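Local atomic coordinates of N-acetylmuramoyl-L-alanine amidase (Mycolicibacterium smegmatis, PDB entry 7AGM), a protein that is a zinc-dependent amidase that hydrolyses the bond between N-acetylmuramoyl and L-alanine in peptidoglycan, and so probably helps remodel the mycobacterial cell wall. Residues A[134-137]-A[138-142]. Residues are numbered along the deposited sequence; the frame is centred on the assembly and turned at random. Where two conformers were deposited one is given.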
loop_
_atom_site.group_PDB
_atom_site.type_symbol
_atom_site.label_atom_id
_atom_site.label_comp_id
_atom_site.label_asym_id
_atom_site.label_seq_id
_atom_site.Cartn_x
_atom_site.Cartn_y
_atom_site.Cartn_z
ATOM N N PRO A 134 16.913 -2.424 -1.003
ATOM C CA PRO A 134 16.127 -1.655 -0.018
ATOM C C PRO A 134 14.651 -2.022 0.048
ATOM O O PRO A 134 14.088 -2.058 1.149
ATOM C CB PRO A 134 16.354 -0.199 -0.442
ATOM C CG PRO A 134 17.693 -0.225 -1.143
ATOM C CD PRO A 134 17.757 -1.557 -1.848
ATOM N N SER A 135 14.003 -2.307 -1.083
ATOM C CA SER A 135 12.578 -2.640 -1.017
ATOM C C SER A 135 12.333 -3.973 -0.318
ATOM O O SER A 135 11.302 -4.132 0.351
ATOM C CB SER A 135 11.948 -2.656 -2.409
ATOM O OG SER A 135 11.846 -1.340 -2.910
ATOM N N VAL A 136 13.249 -4.935 -0.469
ATOM C CA VAL A 136 13.135 -6.191 0.268
ATOM C C VAL A 136 13.290 -5.944 1.763
ATOM O O VAL A 136 12.526 -6.476 2.576
ATOM C CB VAL A 136 14.144 -7.227 -0.268
ATOM C CG1 VAL A 136 14.112 -8.514 0.570
ATOM C CG2 VAL A 136 13.857 -7.540 -1.742
ATOM N N GLN A 137 14.272 -5.119 2.149
ATOM C CA GLN A 137 14.418 -4.761 3.554
ATOM C C GLN A 137 13.178 -4.035 4.067
ATOM O O GLN A 137 12.710 -4.296 5.186
ATOM C CB GLN A 137 15.670 -3.906 3.743
ATOM C CG GLN A 137 16.958 -4.656 3.395
ATOM C CD GLN A 137 18.156 -3.739 3.238
ATOM O OE1 GLN A 137 18.054 -2.526 3.416
ATOM N NE2 GLN A 137 19.300 -4.319 2.897
ATOM N N PHE A 138 12.637 -3.113 3.267
ATOM C CA PHE A 138 11.423 -2.395 3.650
ATOM C C PHE A 138 10.272 -3.373 3.870
ATOM O O PHE A 138 9.550 -3.278 4.870
ATOM C CB PHE A 138 11.091 -1.410 2.527
ATOM C CG PHE A 138 10.050 -0.361 2.876
ATOM C CD1 PHE A 138 9.554 -0.195 4.174
ATOM C CD2 PHE A 138 9.565 0.469 1.871
ATOM C CE1 PHE A 138 8.592 0.795 4.456
ATOM C CE2 PHE A 138 8.598 1.445 2.142
ATOM C CZ PHE A 138 8.121 1.607 3.442
ATOM N N ALA A 139 10.106 -4.341 2.959
ATOM C CA ALA A 139 9.031 -5.316 3.116
ATOM C C ALA A 139 9.153 -6.050 4.447
ATOM O O ALA A 139 8.155 -6.243 5.151
ATOM C CB ALA A 139 9.016 -6.294 1.943
ATOM N N LYS A 140 10.377 -6.417 4.830
ATOM C CA LYS A 140 10.573 -7.143 6.080
ATOM C C LYS A 140 10.278 -6.262 7.290
ATOM O O LYS A 140 9.620 -6.707 8.237
ATOM C CB LYS A 140 11.993 -7.707 6.138
ATOM C CG LYS A 140 12.303 -8.703 5.030
ATOM C CD LYS A 140 13.702 -9.284 5.169
ATOM C CE LYS A 140 13.980 -10.307 4.079
ATOM N NZ LYS A 140 15.325 -10.925 4.218
ATOM N N VAL A 141 10.754 -5.011 7.281
ATOM C CA VAL A 141 10.472 -4.110 8.397
ATOM C C VAL A 141 8.969 -3.878 8.522
ATOM O O VAL A 141 8.403 -3.893 9.627
ATOM C CB VAL A 141 11.230 -2.781 8.213
ATOM C CG1 VAL A 141 10.833 -1.790 9.297
ATOM C CG2 VAL A 141 12.752 -2.998 8.198
ATOM N N MET A 142 8.298 -3.665 7.390
ATOM C CA MET A 142 6.856 -3.431 7.409
ATOM C C MET A 142 6.109 -4.654 7.930
ATOM O O MET A 142 5.231 -4.544 8.796
ATOM C CB MET A 142 6.380 -3.070 6.005
ATOM C CG MET A 142 4.880 -2.793 5.919
ATOM S SD MET A 142 4.356 -1.318 6.819
ATOM C CE MET A 142 4.927 -0.031 5.710
#
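Residues 134-137 pass into 138-142 through four successive i to i+4 hydrogen bonds of the first turns of an alpha-helix: Phe138 N to Pro134 O (2.8 Å), Ala139 N to Ser135 O (2.9 Å), Lys140 N to Val136 O (3.1 Å) and Val141 N to Gln137 O (3.0 Å). Pro134 suits the opening position, where the lack of an amide hydrogen costs no helical bond, while its carbonyl is still used. One turn apart, Val136 and Lys140 run side by side, with Val136 CG1 3.9 Å from Lys140 CE. CG1 lies anti to the backbone N (chi1 176°), which turns it toward the lysine; the extended lysine chain offers methylenes to the valine and carries its ammonium group onward to the exposed side. Lys140 CG also packs 3.3 Å from Val136 O, and Val141 CG2 sits equally close to Gln137 O. Polar Gln137 likewise suits the exposed side, where it touches Gln219. Ser135, though buried, has its hydroxyl engaged by Ser178 N. The small Ala139 lets helix 134-148 lie close against Val120 and Tyr122 of strand 119-123 and Val179 of strand 178-185. Phe138 reaches Val104 of strand 102-109 and stacks on Phe215, and Met142 meets Ile208 and Ile212, so the helix lies on the central mixed sheet alongside helix 198-219.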